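Local coordinates for uncharacterized protein YppE (Bacillus subtilis, PDB 2IM8), which is of unknown function and folds as a compact, all-helical single chain belonging to a bacterial family that also awaits a function, at residues Q4-M9 with A52-G57; K63-K68 with A118-R123; A21-E26 with L87-H92. All blocks are in the same frame, centred on the assembly; numbering follows the deposited sequence.

Contact 1. Residues Q4-M9 with A52-G57; sequences QTLLEM and ARWAEG
Leu6 grips helix 36-64 through its two methyls, which go to different places. CD2 reaches the pyrrole part of the Trp54 indole, 3.5 Å from CD1, approaching neither over the face nor at the edge. CD1 turns to the backbone and lies 3.3 Å from Gly57 O, while CG is 3.8 Å from Gly57 C. A torsion well off the staggered positions (chi1 -126°) brings CG against this glycine. A CB on Gly57 would be crowded by Leu6 CG; the bare backbone of Gly57 gives the leucine its room. Met9, a selenomethionine, takes the next place along the same face. Its CB meets the edge of the indole, 4.0 Å from Trp54 CD1, and the chain then runs extended so that SE comes 3.9 Å from Trp54 N. The methyl CE finishes 3.8 Å from Arg53 CB, the two side chains crossing at about a right angle. An alanine in place of Leu6 would probably leave a gap between Gly57 and the indole, taking away the methyl that packs on Trp54 CD1.

In the second shell, the indole is fixed by Thr10, whose OG1 accepts the hydrogen bond from Trp54 NE1 and is itself bonded to Leu6 O, a turn earlier on its own helix. The polar end of Arg53 runs away from the contact to a salt bridge with Glu49.

The axes of 4-9 and 52-57 approach to 9.6 Å, running roughly antiparallel at 135°. The contact belongs to the inner packing of a four-helix bundle: Leu6 also touches Ile117 of helix 96-121, and the Trp54 ring reaches Leu110 and Val113 of that helix and Ile75 and Val78 of helix 72-91.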
loop_
_atom_site.group_PDB
_atom_site.type_symbol
_atom_site.label_atom_id
_atom_site.label_comp_id
_atom_site.label_asym_id
_atom_site.label_seq_id
_atom_site.Cartn_x
_atom_site.Cartn_y
_atom_site.Cartn_z
ATOM N N GLN A 4 0.909 17.143 2.199
ATOM C CA GLN A 4 2.313 16.746 2.146
ATOM C C GLN A 4 2.571 15.434 2.892
ATOM O O GLN A 4 3.358 14.592 2.447
ATOM C CB GLN A 4 3.181 17.859 2.748
ATOM C CG GLN A 4 3.229 19.146 1.921
ATOM C CD GLN A 4 1.853 19.732 1.612
ATOM O OE1 GLN A 4 1.134 20.172 2.506
ATOM N NE2 GLN A 4 1.490 19.747 0.330
ATOM N N THR A 5 1.914 15.274 4.037
ATOM C CA THR A 5 2.059 14.069 4.852
ATOM C C THR A 5 1.441 12.871 4.133
ATOM O O THR A 5 2.016 11.776 4.094
ATOM C CB THR A 5 1.351 14.245 6.207
ATOM O OG1 THR A 5 1.862 15.414 6.855
ATOM C CG2 THR A 5 1.566 13.039 7.089
ATOM N N LEU A 6 0.261 13.089 3.565
ATOM C CA LEU A 6 -0.442 12.032 2.850
ATOM C C LEU A 6 0.427 11.556 1.696
ATOM O O LEU A 6 0.624 10.361 1.500
ATOM C CB LEU A 6 -1.767 12.559 2.299
ATOM C CG LEU A 6 -3.069 11.828 2.634
ATOM C CD1 LEU A 6 -4.207 12.467 1.833
ATOM C CD2 LEU A 6 -2.960 10.335 2.311
ATOM N N LEU A 7 0.936 12.515 0.930
ATOM C CA LEU A 7 1.782 12.234 -0.220
ATOM C C LEU A 7 3.009 11.399 0.175
ATOM O O LEU A 7 3.351 10.420 -0.499
ATOM C CB LEU A 7 2.222 13.555 -0.863
ATOM C CG LEU A 7 3.104 13.432 -2.105
ATOM C CD1 LEU A 7 2.279 12.864 -3.256
ATOM C CD2 LEU A 7 3.673 14.806 -2.472
ATOM N N GLU A 8 3.673 11.782 1.261
ATOM C CA GLU A 8 4.844 11.031 1.708
ATOM C C GLU A 8 4.424 9.617 2.066
ATOM O O GLU A 8 5.093 8.654 1.696
ATOM C CB GLU A 8 5.487 11.691 2.929
ATOM C CG GLU A 8 5.998 13.093 2.678
ATOM C CD GLU A 8 6.759 13.648 3.866
ATOM O OE1 GLU A 8 6.182 13.686 4.974
ATOM O OE2 GLU A 8 7.936 14.039 3.689
HETATM N N MSE A 9 3.314 9.493 2.789
HETATM C CA MSE A 9 2.830 8.173 3.177
HETATM C C MSE A 9 2.467 7.364 1.939
HETATM O O MSE A 9 2.655 6.154 1.900
HETATM C CB MSE A 9 1.619 8.299 4.099
HETATM C CG MSE A 9 1.962 8.814 5.479
HETATM SE SE MSE A 9 0.395 8.819 6.585
HETATM C CE MSE A 9 1.234 9.248 8.278
ATOM N N ALA A 52 -3.253 2.561 7.978
ATOM C CA ALA A 52 -4.374 3.164 8.703
ATOM C C ALA A 52 -4.326 4.691 8.674
ATOM O O ALA A 52 -5.333 5.349 8.408
ATOM C CB ALA A 52 -4.388 2.658 10.156
ATOM N N ARG A 53 -3.152 5.255 8.941
ATOM C CA ARG A 53 -2.981 6.707 8.936
ATOM C C ARG A 53 -3.170 7.269 7.529
ATOM O O ARG A 53 -3.696 8.367 7.354
ATOM C CB ARG A 53 -1.587 7.064 9.454
ATOM C CG ARG A 53 -1.332 6.551 10.862
ATOM C CD ARG A 53 0.122 6.659 11.253
ATOM N NE ARG A 53 0.370 5.963 12.512
ATOM C CZ ARG A 53 1.567 5.822 13.072
ATOM N NH1 ARG A 53 2.641 6.333 12.481
ATOM N NH2 ARG A 53 1.692 5.167 14.223
ATOM N N TRP A 54 -2.731 6.509 6.531
ATOM C CA TRP A 54 -2.857 6.920 5.140
ATOM C C TRP A 54 -4.336 6.982 4.768
ATOM O O TRP A 54 -4.803 7.982 4.234
ATOM C CB TRP A 54 -2.143 5.924 4.223
ATOM C CG TRP A 54 -2.323 6.227 2.781
ATOM C CD1 TRP A 54 -1.637 7.151 2.039
ATOM C CD2 TRP A 54 -3.274 5.625 1.898
ATOM N NE1 TRP A 54 -2.104 7.154 0.746
ATOM C CE2 TRP A 54 -3.110 6.228 0.634
ATOM C CE3 TRP A 54 -4.252 4.631 2.055
ATOM C CZ2 TRP A 54 -3.889 5.870 -0.474
ATOM C CZ3 TRP A 54 -5.029 4.274 0.958
ATOM C CH2 TRP A 54 -4.842 4.893 -0.292
ATOM N N ALA A 55 -5.062 5.900 5.054
ATOM C CA ALA A 55 -6.489 5.825 4.750
ATOM C C ALA A 55 -7.271 6.981 5.377
ATOM O O ALA A 55 -8.103 7.612 4.715
ATOM C CB ALA A 55 -7.062 4.481 5.228
ATOM N N GLU A 56 -7.008 7.259 6.649
ATOM C CA GLU A 56 -7.699 8.347 7.324
ATOM C C GLU A 56 -7.411 9.663 6.608
ATOM O O GLU A 56 -8.300 10.488 6.440
ATOM C CB GLU A 56 -7.285 8.414 8.808
ATOM C CG GLU A 56 -6.880 9.792 9.319
ATOM C CD GLU A 56 -5.364 9.965 9.385
ATOM O OE1 GLU A 56 -4.706 9.218 10.149
ATOM O OE2 GLU A 56 -4.829 10.844 8.674
ATOM N N GLY A 57 -6.171 9.851 6.168
ATOM C CA GLY A 57 -5.822 11.075 5.467
ATOM C C GLY A 57 -6.457 11.105 4.085
ATOM O O GLY A 57 -6.958 12.141 3.642
#

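Contact 2. Residues K63-K68 with A118-R123; sequences KVRRPK and AREDSR
Arg119 reaches Lys68 with CG anti to the backbone N (chi1 -173°) and a bend at chi3 (69°) that turns NE out of the extended line. The guanidinium then brings NH2 within 3.9 Å of Lys68 N and 4.1 Å of Lys68 CB, and Pro67 CA lies at its edge. The two nitrogens do not bond each other; Glu116 OE1 receives both, as a hydrogen bond from Lys68 N and a salt bridge with Arg119 NH2. That same NH2 is 3.0 Å from Glu120 OE2, an ion pair held by charge alone, because the oxygen lies well out of the guanidinium plane. The positive charge of Arg119 probably eases the repulsion between the carboxylates of Glu116 and Glu120. Arg119 NE is buried here without a partner.

Here the chain leaves helix 36-64 at Arg65 and runs beside the last turn of helix 96-121, at one end of the four-helix bundle, on its way to helix 72-91. Glu120 leans toward this connection, its OE2 4.4 Å from Pro67 CB. Its other oxygen, OE1, stands 4.5 Å from Arg65 NE near the guanidinium plane, an attraction longer than a salt bridge.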
loop_
_atom_site.group_PDB
_atom_site.type_symbol
_atom_site.label_atom_id
_atom_site.label_comp_id
_atom_site.label_asym_id
_atom_site.label_seq_id
_atom_site.Cartn_x
_atom_site.Cartn_y
_atom_site.Cartn_z
ATOM N N LYS A 63 -13.330 14.055 1.360
ATOM C CA LYS A 63 -14.503 14.670 1.966
ATOM C C LYS A 63 -14.473 16.186 1.815
ATOM O O LYS A 63 -15.483 16.791 1.462
ATOM C CB LYS A 63 -14.616 14.295 3.446
ATOM C CG LYS A 63 -15.542 13.113 3.707
ATOM C CD LYS A 63 -15.619 12.758 5.190
ATOM C CE LYS A 63 -16.160 13.916 6.020
ATOM N NZ LYS A 63 -16.200 13.587 7.475
ATOM N N VAL A 64 -13.319 16.795 2.072
ATOM C CA VAL A 64 -13.175 18.245 1.959
ATOM C C VAL A 64 -13.610 18.742 0.579
ATOM O O VAL A 64 -14.427 19.661 0.468
ATOM C CB VAL A 64 -11.712 18.689 2.233
ATOM C CG1 VAL A 64 -10.745 17.800 1.479
ATOM C CG2 VAL A 64 -11.518 20.139 1.812
ATOM N N ARG A 65 -13.053 18.136 -0.463
ATOM C CA ARG A 65 -13.383 18.480 -1.843
ATOM C C ARG A 65 -13.589 17.170 -2.582
ATOM O O ARG A 65 -12.735 16.288 -2.531
ATOM C CB ARG A 65 -12.244 19.266 -2.497
ATOM C CG ARG A 65 -12.145 20.724 -2.068
ATOM C CD ARG A 65 -11.008 21.432 -2.799
ATOM N NE ARG A 65 -9.698 21.086 -2.252
ATOM C CZ ARG A 65 -9.163 21.656 -1.176
ATOM N NH1 ARG A 65 -9.822 22.609 -0.527
ATOM N NH2 ARG A 65 -7.965 21.274 -0.751
ATOM N N ARG A 66 -14.722 17.033 -3.262
ATOM C CA ARG A 66 -15.002 15.805 -3.988
ATOM C C ARG A 66 -14.018 15.591 -5.132
ATOM O O ARG A 66 -14.078 16.266 -6.159
ATOM C CB ARG A 66 -16.438 15.814 -4.513
ATOM C CG ARG A 66 -17.477 15.858 -3.402
ATOM C CD ARG A 66 -18.831 15.366 -3.882
ATOM N NE ARG A 66 -19.820 15.345 -2.809
ATOM C CZ ARG A 66 -19.704 14.637 -1.689
ATOM N NH1 ARG A 66 -18.634 13.880 -1.484
ATOM N NH2 ARG A 66 -20.664 14.681 -0.772
ATOM N N PRO A 67 -13.088 14.642 -4.958
ATOM C CA PRO A 67 -12.088 14.343 -5.982
ATOM C C PRO A 67 -12.711 13.777 -7.251
ATOM O O PRO A 67 -13.805 13.215 -7.228
ATOM C CB PRO A 67 -11.178 13.343 -5.283
ATOM C CG PRO A 67 -12.143 12.579 -4.450
ATOM C CD PRO A 67 -12.987 13.686 -3.843
ATOM N N LYS A 68 -11.992 13.923 -8.355
ATOM C CA LYS A 68 -12.457 13.458 -9.653
ATOM C C LYS A 68 -12.312 11.948 -9.879
ATOM O O LYS A 68 -13.249 11.295 -10.343
ATOM C CB LYS A 68 -11.695 14.221 -10.743
ATOM C CG LYS A 68 -12.067 13.884 -12.178
ATOM C CD LYS A 68 -13.414 14.463 -12.593
ATOM C CE LYS A 68 -14.547 13.482 -12.349
ATOM N NZ LYS A 68 -15.848 14.008 -12.858
ATOM N N ALA A 118 -1.502 15.968 -6.328
ATOM C CA ALA A 118 -0.754 16.838 -7.231
ATOM C C ALA A 118 -1.669 17.769 -8.027
ATOM O O ALA A 118 -1.348 18.942 -8.227
ATOM C CB ALA A 118 0.088 15.999 -8.181
ATOM N N ARG A 119 -2.807 17.246 -8.470
ATOM C CA ARG A 119 -3.761 18.030 -9.248
ATOM C C ARG A 119 -4.368 19.177 -8.434
ATOM O O ARG A 119 -4.445 20.317 -8.900
ATOM C CB ARG A 119 -4.877 17.116 -9.760
ATOM C CG ARG A 119 -5.848 17.780 -10.719
ATOM C CD ARG A 119 -6.922 16.799 -11.170
ATOM N NE ARG A 119 -7.839 16.444 -10.093
ATOM C CZ ARG A 119 -8.661 17.306 -9.499
ATOM N NH1 ARG A 119 -8.678 18.577 -9.879
ATOM N NH2 ARG A 119 -9.473 16.899 -8.530
ATOM N N GLU A 120 -4.796 18.868 -7.213
ATOM C CA GLU A 120 -5.411 19.859 -6.336
ATOM C C GLU A 120 -4.409 20.743 -5.608
ATOM O O GLU A 120 -4.736 21.863 -5.211
ATOM C CB GLU A 120 -6.315 19.151 -5.327
ATOM C CG GLU A 120 -7.548 18.544 -5.973
ATOM C CD GLU A 120 -7.975 17.247 -5.330
ATOM O OE1 GLU A 120 -8.334 17.264 -4.134
ATOM O OE2 GLU A 120 -7.948 16.210 -6.030
ATOM N N ASP A 121 -3.191 20.244 -5.439
ATOM C CA ASP A 121 -2.154 21.004 -4.749
ATOM C C ASP A 121 -1.559 22.045 -5.689
ATOM O O ASP A 121 -0.874 22.970 -5.252
ATOM C CB ASP A 121 -1.070 20.060 -4.224
ATOM C CG ASP A 121 -0.061 20.758 -3.330
ATOM O OD1 ASP A 121 -0.470 21.570 -2.470
ATOM O OD2 ASP A 121 1.146 20.480 -3.481
ATOM N N SER A 122 -1.824 21.891 -6.984
ATOM C CA SER A 122 -1.342 22.844 -7.980
ATOM C C SER A 122 -2.485 23.784 -8.340
ATOM O O SER A 122 -2.381 24.584 -9.271
ATOM C CB SER A 122 -0.855 22.119 -9.236
ATOM O OG SER A 122 0.351 21.422 -8.984
ATOM N N ARG A 123 -3.578 23.675 -7.587
ATOM C CA ARG A 123 -4.769 24.492 -7.798
ATOM C C ARG A 123 -5.470 24.167 -9.114
ATOM O O ARG A 123 -4.923 23.358 -9.897
ATOM C CB ARG A 123 -4.409 25.978 -7.759
ATOM C CG ARG A 123 -4.289 26.548 -6.367
ATOM C CD ARG A 123 -4.007 28.037 -6.420
ATOM N NE ARG A 123 -4.268 28.684 -5.139
ATOM C CZ ARG A 123 -5.480 28.828 -4.611
ATOM N NH1 ARG A 123 -6.545 28.373 -5.256
ATOM N NH2 ARG A 123 -5.628 29.422 -3.436
#

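Contact 3. Residues A21-E26 with L87-H92; sequences ADRYQE and LQSYVH
Arg23 meets Ser89 and Tyr90 with nearly every atom of its side chain. CB lies 3.8 Å from Ser89 O, and CG, anti to the backbone N, comes closer to that oxygen at 3.3 Å. CD passes over the face of the Tyr90 ring in a CH-pi contact, 3.9 Å from the centroid. NE continues over CE1 of the ring, and CZ has Tyr90 OH above it. The guanidinium lies flat on the phenol in a parallel cation-pi stack, planes 10° apart and centres 4.4 Å apart. At the tip, NH1 donates to Ser89 OG (3.0 Å, 140° at the hydrogen); that hydroxyl is also bonded to Val86 O, so two hydrogen bonds hold it. A water lies 2.9 Å from Ser89 O, near Arg23 O as well. Next, Tyr24 puts CD1 3.5 Å from His92 CB and turns its ring edge to Gln88 O.

The two helices run the same general way, 27° apart, axes 7.5 Å from each other at closest approach. In this pairing of helices 3-29 and 72-91 within the four-helix bundle, Tyr24 stacks on Phe99 and bonds Ile94 O, whereas Tyr90 packs on Thr39 and Ile40 of helix 36-64.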
loop_
_atom_site.group_PDB
_atom_site.type_symbol
_atom_site.label_atom_id
_atom_site.label_comp_id
_atom_site.label_asym_id
_atom_site.label_seq_id
_atom_site.Cartn_x
_atom_site.Cartn_y
_atom_site.Cartn_z
ATOM N N ALA A 21 7.101 -6.747 -3.823
ATOM C CA ALA A 21 6.956 -7.552 -5.030
ATOM C C ALA A 21 8.267 -8.258 -5.387
ATOM O O ALA A 21 8.274 -9.435 -5.784
ATOM C CB ALA A 21 6.518 -6.667 -6.180
ATOM N N ASP A 22 9.374 -7.531 -5.277
ATOM C CA ASP A 22 10.685 -8.108 -5.569
ATOM C C ASP A 22 11.030 -9.172 -4.542
ATOM O O ASP A 22 11.617 -10.201 -4.875
ATOM C CB ASP A 22 11.768 -7.036 -5.535
ATOM C CG ASP A 22 11.971 -6.365 -6.877
ATOM O OD1 ASP A 22 11.242 -6.703 -7.846
ATOM O OD2 ASP A 22 12.869 -5.502 -6.950
ATOM N N ARG A 23 10.679 -8.917 -3.283
ATOM C CA ARG A 23 10.977 -9.879 -2.235
ATOM C C ARG A 23 10.186 -11.162 -2.494
ATOM O O ARG A 23 10.706 -12.267 -2.332
ATOM C CB ARG A 23 10.633 -9.304 -0.857
ATOM C CG ARG A 23 11.063 -10.209 0.298
ATOM C CD ARG A 23 10.646 -9.647 1.661
ATOM N NE ARG A 23 11.262 -8.349 1.899
ATOM C CZ ARG A 23 10.613 -7.189 1.838
ATOM N NH1 ARG A 23 9.314 -7.160 1.563
ATOM N NH2 ARG A 23 11.275 -6.057 2.031
ATOM N N TYR A 24 8.935 -11.002 -2.916
ATOM C CA TYR A 24 8.050 -12.126 -3.209
ATOM C C TYR A 24 8.630 -13.020 -4.300
ATOM O O TYR A 24 8.736 -14.233 -4.126
ATOM C CB TYR A 24 6.678 -11.607 -3.656
ATOM C CG TYR A 24 5.734 -12.675 -4.163
ATOM C CD1 TYR A 24 5.018 -13.493 -3.282
ATOM C CD2 TYR A 24 5.565 -12.877 -5.527
ATOM C CE1 TYR A 24 4.159 -14.486 -3.759
ATOM C CE2 TYR A 24 4.714 -13.862 -6.012
ATOM C CZ TYR A 24 4.014 -14.665 -5.128
ATOM O OH TYR A 24 3.183 -15.656 -5.624
ATOM N N GLN A 25 9.005 -12.406 -5.420
ATOM C CA GLN A 25 9.570 -13.130 -6.550
ATOM C C GLN A 25 10.864 -13.821 -6.155
ATOM O O GLN A 25 11.098 -14.967 -6.532
ATOM C CB GLN A 25 9.831 -12.170 -7.714
ATOM C CG GLN A 25 10.688 -12.758 -8.829
ATOM C CD GLN A 25 10.917 -11.786 -9.981
ATOM O OE1 GLN A 25 11.155 -10.593 -9.772
ATOM N NE2 GLN A 25 10.862 -12.301 -11.205
ATOM N N GLU A 26 11.710 -13.133 -5.396
ATOM C CA GLU A 26 12.968 -13.747 -4.979
ATOM C C GLU A 26 12.684 -14.942 -4.072
ATOM O O GLU A 26 13.381 -15.952 -4.125
ATOM C CB GLU A 26 13.857 -12.733 -4.252
ATOM C CG GLU A 26 15.212 -13.298 -3.843
ATOM C CD GLU A 26 15.926 -13.991 -4.999
ATOM O OE1 GLU A 26 16.123 -13.344 -6.056
ATOM O OE2 GLU A 26 16.288 -15.182 -4.850
ATOM N N LEU A 87 2.701 -9.415 4.120
ATOM C CA LEU A 87 2.960 -10.750 4.666
ATOM C C LEU A 87 3.481 -11.714 3.602
ATOM O O LEU A 87 4.476 -12.430 3.803
ATOM C CB LEU A 87 1.677 -11.332 5.272
ATOM C CG LEU A 87 1.784 -12.775 5.794
ATOM C CD1 LEU A 87 2.888 -12.901 6.851
ATOM C CD2 LEU A 87 0.431 -13.194 6.368
ATOM N N GLN A 88 2.798 -11.750 2.466
ATOM C CA GLN A 88 3.191 -12.674 1.408
ATOM C C GLN A 88 4.563 -12.389 0.801
ATOM O O GLN A 88 5.193 -13.290 0.245
ATOM C CB GLN A 88 2.111 -12.710 0.332
ATOM C CG GLN A 88 0.765 -13.253 0.840
ATOM C CD GLN A 88 0.864 -14.656 1.423
ATOM O OE1 GLN A 88 1.546 -15.528 0.874
ATOM N NE2 GLN A 88 0.174 -14.884 2.535
ATOM N N SER A 89 5.042 -11.155 0.913
ATOM C CA SER A 89 6.361 -10.845 0.371
ATOM C C SER A 89 7.386 -11.684 1.138
ATOM O O SER A 89 8.411 -12.071 0.595
ATOM C CB SER A 89 6.683 -9.350 0.503
ATOM O OG SER A 89 6.917 -8.960 1.848
ATOM N N TYR A 90 7.080 -11.981 2.401
ATOM C CA TYR A 90 7.970 -12.781 3.241
ATOM C C TYR A 90 7.712 -14.279 3.179
ATOM O O TYR A 90 8.656 -15.054 3.077
ATOM C CB TYR A 90 7.866 -12.331 4.698
ATOM C CG TYR A 90 8.331 -10.915 4.892
ATOM C CD1 TYR A 90 9.690 -10.618 4.963
ATOM C CD2 TYR A 90 7.416 -9.868 4.953
ATOM C CE1 TYR A 90 10.131 -9.305 5.087
ATOM C CE2 TYR A 90 7.842 -8.553 5.076
ATOM C CZ TYR A 90 9.207 -8.283 5.143
ATOM O OH TYR A 90 9.649 -6.994 5.274
ATOM N N VAL A 91 6.439 -14.678 3.237
ATOM C CA VAL A 91 6.081 -16.100 3.227
ATOM C C VAL A 91 5.687 -16.671 1.856
ATOM O O VAL A 91 5.669 -17.889 1.665
ATOM C CB VAL A 91 4.945 -16.380 4.252
ATOM C CG1 VAL A 91 5.380 -15.908 5.628
ATOM C CG2 VAL A 91 3.667 -15.672 3.838
ATOM N N HIS A 92 5.362 -15.780 0.922
ATOM C CA HIS A 92 4.998 -16.135 -0.454
ATOM C C HIS A 92 4.216 -17.429 -0.683
ATOM O O HIS A 92 4.575 -18.236 -1.543
ATOM C CB HIS A 92 6.263 -16.163 -1.318
ATOM C CG HIS A 92 7.328 -17.086 -0.806
ATOM N ND1 HIS A 92 7.265 -18.457 -0.954
ATOM C CD2 HIS A 92 8.483 -16.831 -0.149
ATOM C CE1 HIS A 92 8.338 -19.004 -0.410
ATOM N NE2 HIS A 92 9.092 -18.040 0.086
HETATM O O HOH W 1 10.379 -14.154 0.206
#

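The three contacts are spread along the four-helix bundle. Contact 1 and contact 2 lie on the same side of the chain's centre, their own centres about 15 Å apart; they share helix 36-64 and touch where Gln4 NE2 comes 3.9 Å from Asp121 OD1. Contact 3 lies on the opposite side, its centre about 24 Å from that of contact 1 and about 34 Å from that of contact 2. Helix 3-29 spans the distance, pairing with helix 36-64 in contact 1 and with helix 72-91 in contact 3. Contact 1 is the most buried, whereas contact 2 is at the surface, about 24 Å from contact 3 between nearest atoms.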